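Long-range contacts in ferric uptake regulation protein (Helicobacter pylori, PDB 2XIG), which probably acts as an iron-dependent global repressor that, as a homodimer, binds the operators of the genes it controls: residues 40-45 with 88-93; 80-85 with 137-142; 102-107 with 143-148. The protein carries 2 engineered substitutions. All coordinates share one frame; numbering follows the deposited sequence.

Contact 1 (40-45 with 88-93); sequences GTHLSP and RYEIAA. With ZN (zinc ion), chain L.
His-42 and Glu-90 run alongside each other to the zinc ion they share. His-42 gives its NE2, 2.2 Å from the zinc. Glu-90 binds through both carboxylate oxygens but unequally, with OE2 at 2.0 Å and OE1 at 2.6 Å from the metal. The carboxylate is turned 68° from the imidazole plane, and its OE2 lies at the ring edge, near that plane. The longer arm, OE1, also accepts a hydrogen bond from Lys-94, and His-97 and His-99 complete the site. Glu-90 reaches it with CG between the backbone N and the carbonyl carbon (chi1 56°) and the chain extended beyond.

The second shell is backbone. Leu-43 and Tyr-89 form a single antiparallel hydrogen-bonded bridge: Leu-43 N donates to Tyr-89 O (2.9 Å), and Tyr-89 N to Leu-43 O (2.7 Å). Each bridge residue is next in sequence to a ligand, Leu-43 to His-42 and Tyr-89 to Glu-90, so the bridge brings the two ligands near each other. Beyond it, Ser-44 CB sits 3.9 Å above the centre of the Arg-88 guanidinium, and Pro-45 CG touches Tyr-89 CE2.

Leu-43 packs on helix 27-38, Pro-45 on helix 61-73, and His-42 and Arg-88 on strand 108-111, while strand 86-91 pairs with strand 77-82.

Contact 2 (80-85 with 137-142); sequences LETSKS and KMFVWC. With ZN (zinc ion), chain M.
Thr-82 and Phe-139 meet tip to tip across two strands that are not neighbours in a sheet, so the junction is made mainly by side chains. The axes of strands 80-82 and 137-141 come no closer than 10.1 Å and their directions differ by 45°, a separation too wide for backbone pairing. Thr-82 CG2 lies at the edge of the Phe-139 ring, near its plane, 3.6 Å from CE1. That methyl stands anti to the carbonyl carbon of Thr-82, while OG1 takes the position between the backbone N and the carbonyl carbon and shares a 2.7 Å hydrogen bond with Ser-85 OG.

Lys-137 supplies the other half. Its aliphatic chain lies against strand 80-82: CE is 4.2 Å from Leu-80 CD1, and CD is 4.3 Å from Thr-82 CG2. NZ stays 3.9 Å from Glu-81 O and finds its salt bridge instead with Asp-135.

Strand 137-141 continues the sheet into an antiparallel strand of the second subunit. Past its end, the side chain of Cys-142 at the N-cap of helix 143-146 caps a backbone N and binds the zinc ion also held by Cys-102, Cys-105 and Cys-145. Through Thr-82 and Lys-137, the hairpin of strands 77-82 and 86-91, consistent with the wing of the winged-helix DNA-binding domain of Fur proteins, touches the sheet of the probable dimerization region.

Contact 3 (102-107 with 143-148); sequences CLHCGK and KECQES. With ZN (zinc ion), chain M.
Cys-102, Cys-105 and Cys-145 meet around a zinc ion, a metal-centred contact that ties the turn between strands 98-102 and 108-111 to the short C-terminal helix 143-146. The three SG atoms lie 2.4, 2.3 and 2.4 Å from the metal in that order, and Cys-142 gives the fourth sulfur. Cys-145 does most of the touching: its SG is 3.4 Å from Cys-105 CB. The same sulfur approaches the His-104 imidazole at its edge, 88° off the ring normal and 3.4 Å from CD2.

Backbone amides also bind the sulfurs. Cys-102 SG accepts the N-H of both His-104 and Cys-105, the latter nearly straight at 170°, and Cys-105 SG accepts that of Lys-107; these bonds probably offset some of the negative charge on the sulfurs. Farther out, Lys-107 NZ and Glu-144 OE1 form a salt bridge, the side chains crossing at about a right angle; the modelled 2.5 Å is short, and its exact length doubtful. Gly-106 takes a positive phi of 81°, which favours glycine, and its N bonds to Cys-102 O, closing the turn. Two CxxC pairs, one on a turn like a zinc knuckle and one at the start of a short, weakly bonded helix, give the Cys4 site regarded as structural in many Fur proteins.

How the contacts relate
The contacts run from the DNA-binding part toward the C-terminus: the centres of contacts 1 and 2 are about 14 Å apart, those of 2 and 3 about 11 Å, and those of 1 and 3 about 20 Å. Contacts 1 and 2 share the two-stranded sheet, strands 86-91 and 77-82 being neighbours in it, and their segments alternate along the chain. Contacts 2 and 3 also alternate; Val-140 O and Leu-103 N, 2.7 Å apart, probably hydrogen-bond, and both contacts reach the same zinc ion. Contact 1 closes before contact 3 opens. Of the zinc sites, that of contact 1 lies near the interdomain junction and the Cys4 site at the end of the dimerization sheet, with contact 2 joining the two regions.

Contact 1 (40-45 with 88-93)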
loop_
_atom_site.group_PDB
_atom_site.type_symbol
_atom_site.label_atom_id
_atom_site.label_comp_id
_atom_site.label_asym_id
_atom_site.label_seq_id
_atom_site.Cartn_x
_atom_site.Cartn_y
_atom_site.Cartn_z
ATOM N N GLY C 40 -0.593 -7.571 -28.463
ATOM C CA GLY C 40 -1.458 -8.591 -27.902
ATOM C C GLY C 40 -1.593 -8.469 -26.396
ATOM O O GLY C 40 -2.210 -9.313 -25.751
ATOM N N THR C 41 -1.021 -7.412 -25.826
ATOM C CA THR C 41 -1.072 -7.232 -24.379
ATOM C C THR C 41 -1.556 -5.818 -24.003
ATOM O O THR C 41 -2.135 -5.118 -24.834
ATOM C CB THR C 41 0.294 -7.589 -23.744
ATOM O OG1 THR C 41 0.199 -7.573 -22.311
ATOM C CG2 THR C 41 1.388 -6.646 -24.234
ATOM N N HIS C 42 -1.352 -5.411 -22.755
ATOM C CA HIS C 42 -1.686 -4.048 -22.345
ATOM C C HIS C 42 -0.385 -3.336 -22.027
ATOM O O HIS C 42 0.428 -3.848 -21.276
ATOM C CB HIS C 42 -2.595 -4.034 -21.119
ATOM C CG HIS C 42 -3.871 -4.795 -21.296
ATOM N ND1 HIS C 42 -3.898 -6.161 -21.453
ATOM C CD2 HIS C 42 -5.163 -4.386 -21.311
ATOM C CE1 HIS C 42 -5.149 -6.563 -21.575
ATOM N NE2 HIS C 42 -5.936 -5.507 -21.480
ATOM N N LEU C 43 -0.187 -2.153 -22.590
ATOM C CA LEU C 43 1.126 -1.513 -22.537
ATOM C C LEU C 43 1.167 -0.293 -21.625
ATOM O O LEU C 43 0.222 0.482 -21.573
ATOM C CB LEU C 43 1.568 -1.112 -23.948
ATOM C CG LEU C 43 1.816 -2.262 -24.928
ATOM C CD1 LEU C 43 2.214 -1.715 -26.298
ATOM C CD2 LEU C 43 2.880 -3.210 -24.392
ATOM N N SER C 44 2.277 -0.124 -20.909
ATOM C CA SER C 44 2.492 1.086 -20.133
ATOM C C SER C 44 3.001 2.194 -21.044
ATOM O O SER C 44 3.552 1.926 -22.108
ATOM C CB SER C 44 3.515 0.827 -19.018
ATOM O OG SER C 44 4.783 0.565 -19.585
ATOM N N PRO C 45 2.826 3.455 -20.629
ATOM C CA PRO C 45 3.405 4.561 -21.393
ATOM C C PRO C 45 4.909 4.383 -21.638
ATOM O O PRO C 45 5.382 4.711 -22.724
ATOM C CB PRO C 45 3.138 5.772 -20.499
ATOM C CG PRO C 45 1.917 5.395 -19.729
ATOM C CD PRO C 45 2.069 3.926 -19.455
ATOM N N ARG C 88 -2.183 1.011 -17.725
ATOM C CA ARG C 88 -1.809 0.302 -18.932
ATOM C C ARG C 88 -2.888 0.486 -20.000
ATOM O O ARG C 88 -4.058 0.633 -19.678
ATOM C CB ARG C 88 -1.527 -1.174 -18.644
ATOM C CG ARG C 88 -0.181 -1.366 -17.935
ATOM C CD ARG C 88 0.229 -2.806 -17.797
ATOM N NE ARG C 88 1.671 -2.961 -17.991
ATOM C CZ ARG C 88 2.593 -2.531 -17.135
ATOM N NH1 ARG C 88 2.227 -1.919 -16.024
ATOM N NH2 ARG C 88 3.883 -2.711 -17.390
ATOM N N TYR C 89 -2.465 0.491 -21.255
ATOM C CA TYR C 89 -3.334 0.920 -22.350
ATOM C C TYR C 89 -3.532 -0.154 -23.405
ATOM O O TYR C 89 -2.666 -1.004 -23.625
ATOM C CB TYR C 89 -2.758 2.176 -23.015
ATOM C CG TYR C 89 -2.804 3.414 -22.146
ATOM C CD1 TYR C 89 -3.852 4.313 -22.249
ATOM C CD2 TYR C 89 -1.798 3.684 -21.217
ATOM C CE1 TYR C 89 -3.904 5.445 -21.462
ATOM C CE2 TYR C 89 -1.845 4.809 -20.419
ATOM C CZ TYR C 89 -2.900 5.685 -20.546
ATOM O OH TYR C 89 -2.960 6.806 -19.761
ATOM N N GLU C 90 -4.677 -0.090 -24.080
ATOM C CA GLU C 90 -4.951 -1.007 -25.164
ATOM C C GLU C 90 -5.855 -0.326 -26.177
ATOM O O GLU C 90 -6.536 0.661 -25.871
ATOM C CB GLU C 90 -5.631 -2.264 -24.635
ATOM C CG GLU C 90 -6.902 -1.972 -23.857
ATOM C CD GLU C 90 -7.556 -3.233 -23.325
ATOM O OE1 GLU C 90 -7.568 -4.250 -24.053
ATOM O OE2 GLU C 90 -8.055 -3.198 -22.176
ATOM N N ILE C 91 -5.857 -0.861 -27.387
ATOM C CA ILE C 91 -6.690 -0.318 -28.447
ATOM C C ILE C 91 -8.159 -0.535 -28.064
ATOM O O ILE C 91 -8.511 -1.565 -27.493
ATOM C CB ILE C 91 -6.331 -0.995 -29.794
ATOM C CG1 ILE C 91 -6.826 -0.173 -30.987
ATOM C CG2 ILE C 91 -6.803 -2.448 -29.821
ATOM C CD1 ILE C 91 -6.095 1.148 -31.173
ATOM N N ALA C 92 -9.007 0.452 -28.341
ATOM C CA ALA C 92 -10.408 0.402 -27.931
ATOM C C ALA C 92 -11.226 -0.548 -28.804
ATOM O O ALA C 92 -12.253 -1.061 -28.372
ATOM C CB ALA C 92 -11.020 1.800 -27.958
ATOM N N ALA C 93 -10.760 -0.778 -30.027
ATOM C CA ALA C 93 -11.505 -1.596 -30.991
ATOM C C ALA C 93 -11.360 -3.104 -30.736
ATOM O O ALA C 93 -10.840 -3.838 -31.579
ATOM C CB ALA C 93 -11.073 -1.247 -32.407
HETATM ZN ZN ZN L . -8.084 -5.183 -21.712
#

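Contact 2 (80-85 with 137-142)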
loop_
_atom_site.group_PDB
_atom_site.type_symbol
_atom_site.label_atom_id
_atom_site.label_comp_id
_atom_site.label_asym_id
_atom_site.label_seq_id
_atom_site.Cartn_x
_atom_site.Cartn_y
_atom_site.Cartn_z
ATOM N N LEU C 80 -6.445 0.743 -18.264
ATOM C CA LEU C 80 -6.675 -0.138 -17.120
ATOM C C LEU C 80 -5.765 0.382 -16.017
ATOM O O LEU C 80 -4.566 0.498 -16.230
ATOM C CB LEU C 80 -6.272 -1.571 -17.477
ATOM C CG LEU C 80 -6.351 -2.681 -16.419
ATOM C CD1 LEU C 80 -7.771 -2.846 -15.890
ATOM C CD2 LEU C 80 -5.823 -4.000 -16.976
ATOM N N GLU C 81 -6.324 0.726 -14.863
ATOM C CA GLU C 81 -5.496 1.209 -13.755
ATOM C C GLU C 81 -5.505 0.227 -12.586
ATOM O O GLU C 81 -6.570 -0.195 -12.140
ATOM C CB GLU C 81 -5.990 2.573 -13.264
ATOM C CG GLU C 81 -6.394 3.532 -14.368
ATOM C CD GLU C 81 -6.922 4.854 -13.832
ATOM O OE1 GLU C 81 -7.929 5.353 -14.381
ATOM O OE2 GLU C 81 -6.333 5.391 -12.865
ATOM N N THR C 82 -4.322 -0.147 -12.104
ATOM C CA THR C 82 -4.204 -0.773 -10.785
ATOM C C THR C 82 -2.929 -0.291 -10.099
ATOM O O THR C 82 -1.981 0.136 -10.760
ATOM C CB THR C 82 -4.211 -2.330 -10.821
ATOM O OG1 THR C 82 -2.920 -2.828 -11.203
ATOM C CG2 THR C 82 -5.292 -2.869 -11.767
ATOM N N SER C 83 -2.912 -0.356 -8.773
ATOM C CA SER C 83 -1.721 0.029 -8.036
ATOM C C SER C 83 -0.551 -0.858 -8.451
ATOM O O SER C 83 0.572 -0.384 -8.602
ATOM C CB SER C 83 -1.960 -0.046 -6.525
ATOM O OG SER C 83 -2.439 -1.318 -6.128
ATOM N N LYS C 84 -0.825 -2.140 -8.663
ATOM C CA LYS C 84 0.238 -3.101 -8.954
ATOM C C LYS C 84 0.854 -2.920 -10.344
ATOM O O LYS C 84 2.078 -2.966 -10.498
ATOM C CB LYS C 84 -0.265 -4.536 -8.769
ATOM C CG LYS C 84 0.849 -5.561 -8.654
ATOM C CD LYS C 84 1.257 -6.096 -10.013
ATOM C CE LYS C 84 2.769 -6.245 -10.111
ATOM N NZ LYS C 84 3.375 -6.852 -8.891
ATOM N N SER C 85 0.003 -2.708 -11.345
ATOM C CA SER C 85 0.444 -2.589 -12.731
ATOM C C SER C 85 0.549 -1.135 -13.190
ATOM O O SER C 85 1.062 -0.860 -14.271
ATOM C CB SER C 85 -0.532 -3.324 -13.650
ATOM O OG SER C 85 -1.805 -2.697 -13.633
ATOM N N LYS C 137 -12.456 -6.027 -11.908
ATOM C CA LYS C 137 -11.066 -6.473 -11.921
ATOM C C LYS C 137 -10.906 -7.535 -10.869
ATOM O O LYS C 137 -11.412 -7.391 -9.749
ATOM C CB LYS C 137 -10.103 -5.326 -11.622
ATOM C CG LYS C 137 -10.167 -4.168 -12.590
ATOM C CD LYS C 137 -9.617 -2.910 -11.935
ATOM C CE LYS C 137 -10.161 -1.664 -12.608
ATOM N NZ LYS C 137 -10.405 -0.595 -11.608
ATOM N N MET C 138 -10.223 -8.617 -11.223
ATOM C CA MET C 138 -9.913 -9.640 -10.241
ATOM C C MET C 138 -8.412 -9.731 -10.054
ATOM O O MET C 138 -7.670 -9.794 -11.020
ATOM C CB MET C 138 -10.486 -10.987 -10.647
ATOM C CG MET C 138 -11.938 -11.164 -10.230
ATOM S SD MET C 138 -12.894 -11.659 -11.644
ATOM C CE MET C 138 -12.168 -13.240 -12.012
ATOM N N PHE C 139 -7.977 -9.717 -8.800
ATOM C CA PHE C 139 -6.550 -9.749 -8.487
ATOM C C PHE C 139 -6.191 -11.136 -7.995
ATOM O O PHE C 139 -6.867 -11.688 -7.140
ATOM C CB PHE C 139 -6.219 -8.688 -7.435
ATOM C CG PHE C 139 -6.452 -7.284 -7.920
ATOM C CD1 PHE C 139 -5.484 -6.635 -8.668
ATOM C CD2 PHE C 139 -7.655 -6.630 -7.669
ATOM C CE1 PHE C 139 -5.691 -5.349 -9.137
ATOM C CE2 PHE C 139 -7.868 -5.343 -8.139
ATOM C CZ PHE C 139 -6.882 -4.702 -8.871
ATOM N N VAL C 140 -5.126 -11.700 -8.551
ATOM C CA VAL C 140 -4.823 -13.104 -8.335
ATOM C C VAL C 140 -3.329 -13.328 -8.143
ATOM O O VAL C 140 -2.534 -12.416 -8.317
ATOM C CB VAL C 140 -5.246 -13.936 -9.567
ATOM C CG1 VAL C 140 -6.737 -13.757 -9.846
ATOM C CG2 VAL C 140 -4.428 -13.522 -10.783
ATOM N N TRP C 141 -2.975 -14.554 -7.775
ATOM C CA TRP C 141 -1.649 -15.095 -8.055
ATOM C C TRP C 141 -1.818 -16.013 -9.253
ATOM O O TRP C 141 -2.574 -16.989 -9.190
ATOM C CB TRP C 141 -1.109 -15.909 -6.876
ATOM C CG TRP C 141 -1.085 -15.186 -5.581
ATOM C CD1 TRP C 141 -1.139 -13.836 -5.396
ATOM C CD2 TRP C 141 -0.983 -15.770 -4.274
ATOM N NE1 TRP C 141 -1.085 -13.543 -4.052
ATOM C CE2 TRP C 141 -0.987 -14.712 -3.342
ATOM C CE3 TRP C 141 -0.887 -17.086 -3.800
ATOM C CZ2 TRP C 141 -0.899 -14.924 -1.961
ATOM C CZ3 TRP C 141 -0.806 -17.298 -2.425
ATOM C CH2 TRP C 141 -0.810 -16.219 -1.523
ATOM N N CYS C 142 -1.135 -15.702 -10.347
ATOM C CA CYS C 142 -1.364 -16.421 -11.588
ATOM C C CYS C 142 -0.711 -17.796 -11.524
ATOM O O CYS C 142 0.063 -18.092 -10.608
ATOM C CB CYS C 142 -0.840 -15.622 -12.785
ATOM S SG CYS C 142 0.952 -15.742 -13.054
HETATM ZN ZN ZN M . 2.013 -13.834 -11.951
#

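Contact 3 (102-107 with 143-148)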
loop_
_atom_site.group_PDB
_atom_site.type_symbol
_atom_site.label_atom_id
_atom_site.label_comp_id
_atom_site.label_asym_id
_atom_site.label_seq_id
_atom_site.Cartn_x
_atom_site.Cartn_y
_atom_site.Cartn_z
ATOM N N CYS C 102 -2.398 -10.277 -12.038
ATOM C CA CYS C 102 -1.596 -10.991 -11.062
ATOM C C CYS C 102 -0.873 -10.007 -10.147
ATOM O O CYS C 102 -0.151 -9.136 -10.615
ATOM C CB CYS C 102 -0.571 -11.899 -11.742
ATOM S SG CYS C 102 0.443 -12.761 -10.528
ATOM N N LEU C 103 -1.078 -10.157 -8.845
ATOM C CA LEU C 103 -0.470 -9.262 -7.864
ATOM C C LEU C 103 1.039 -9.418 -7.760
ATOM O O LEU C 103 1.718 -8.549 -7.211
ATOM C CB LEU C 103 -1.082 -9.499 -6.488
ATOM C CG LEU C 103 -2.529 -9.046 -6.364
ATOM C CD1 LEU C 103 -3.207 -9.791 -5.242
ATOM C CD2 LEU C 103 -2.600 -7.534 -6.155
ATOM N N HIS C 104 1.567 -10.527 -8.264
ATOM C CA HIS C 104 2.994 -10.791 -8.102
ATOM C C HIS C 104 3.797 -10.348 -9.321
ATOM O O HIS C 104 4.807 -9.656 -9.182
ATOM C CB HIS C 104 3.253 -12.266 -7.778
ATOM C CG HIS C 104 4.686 -12.562 -7.449
ATOM N ND1 HIS C 104 5.339 -11.980 -6.384
ATOM C CD2 HIS C 104 5.591 -13.375 -8.044
ATOM C CE1 HIS C 104 6.585 -12.420 -6.338
ATOM N NE2 HIS C 104 6.762 -13.271 -7.334
ATOM N N CYS C 105 3.337 -10.721 -10.515
ATOM C CA CYS C 105 4.094 -10.442 -11.736
ATOM C C CYS C 105 3.454 -9.368 -12.619
ATOM O O CYS C 105 4.050 -8.930 -13.598
ATOM C CB CYS C 105 4.325 -11.726 -12.533
ATOM S SG CYS C 105 2.865 -12.296 -13.476
ATOM N N GLY C 106 2.240 -8.949 -12.276
ATOM C CA GLY C 106 1.590 -7.860 -12.985
ATOM C C GLY C 106 0.930 -8.256 -14.295
ATOM O O GLY C 106 0.352 -7.417 -14.989
ATOM N N LYS C 107 1.018 -9.535 -14.638
ATOM C CA LYS C 107 0.399 -10.050 -15.858
ATOM C C LYS C 107 -1.101 -9.765 -15.889
ATOM O O LYS C 107 -1.776 -9.871 -14.869
ATOM C CB LYS C 107 0.640 -11.557 -15.939
ATOM C CG LYS C 107 -0.159 -12.299 -16.981
ATOM C CD LYS C 107 -0.006 -13.799 -16.790
ATOM C CE LYS C 107 1.461 -14.180 -16.776
ATOM N NZ LYS C 107 1.656 -15.619 -16.490
ATOM N N LYS C 143 -1.043 -18.631 -12.497
ATOM C CA LYS C 143 -0.493 -19.975 -12.588
ATOM C C LYS C 143 1.034 -19.959 -12.543
ATOM O O LYS C 143 1.643 -20.739 -11.818
ATOM C CB LYS C 143 -0.964 -20.638 -13.882
ATOM C CG LYS C 143 -0.505 -22.069 -14.047
ATOM C CD LYS C 143 -1.006 -22.648 -15.360
ATOM C CE LYS C 143 -0.598 -24.106 -15.515
ATOM N NZ LYS C 143 0.883 -24.274 -15.508
ATOM N N GLU C 144 1.646 -19.072 -13.322
ATOM C CA GLU C 144 3.103 -19.082 -13.471
ATOM C C GLU C 144 3.834 -18.701 -12.176
ATOM O O GLU C 144 4.874 -19.273 -11.858
ATOM C CB GLU C 144 3.540 -18.173 -14.625
ATOM C CG GLU C 144 3.275 -18.758 -16.028
ATOM C CD GLU C 144 1.793 -18.872 -16.360
ATOM O OE1 GLU C 144 1.012 -17.981 -15.959
ATOM O OE2 GLU C 144 1.405 -19.852 -17.031
ATOM N N CYS C 145 3.280 -17.746 -11.431
ATOM C CA CYS C 145 3.882 -17.323 -10.162
ATOM C C CYS C 145 3.681 -18.335 -9.036
ATOM O O CYS C 145 4.479 -18.393 -8.097
ATOM C CB CYS C 145 3.353 -15.949 -9.732
ATOM S SG CYS C 145 3.932 -14.611 -10.766
ATOM N N GLN C 146 2.617 -19.129 -9.126
ATOM C CA GLN C 146 2.361 -20.154 -8.117
ATOM C C GLN C 146 3.307 -21.342 -8.290
ATOM O O GLN C 146 3.467 -22.147 -7.380
ATOM C CB GLN C 146 0.911 -20.645 -8.174
ATOM C CG GLN C 146 -0.108 -19.709 -7.515
ATOM C CD GLN C 146 -1.516 -20.272 -7.565
ATOM O OE1 GLN C 146 -2.275 -19.998 -8.496
ATOM N NE2 GLN C 146 -1.867 -21.075 -6.572
ATOM N N GLU C 147 3.923 -21.458 -9.460
ATOM C CA GLU C 147 4.816 -22.591 -9.705
ATOM C C GLU C 147 5.935 -22.625 -8.666
ATOM O O GLU C 147 6.557 -21.603 -8.373
ATOM C CB GLU C 147 5.398 -22.542 -11.123
ATOM C CG GLU C 147 4.423 -22.975 -12.207
ATOM C CD GLU C 147 3.987 -24.423 -12.058
ATOM O OE1 GLU C 147 4.846 -25.275 -11.741
ATOM O OE2 GLU C 147 2.787 -24.710 -12.262
ATOM N N SER C 148 6.170 -23.802 -8.095
ATOM C CA SER C 148 7.251 -23.970 -7.139
ATOM C C SER C 148 8.576 -24.009 -7.876
ATOM O O SER C 148 8.652 -24.510 -8.997
ATOM C CB SER C 148 7.064 -25.262 -6.343
ATOM O OG SER C 148 8.261 -25.618 -5.676
HETATM ZN ZN ZN M . 2.013 -13.834 -11.951
#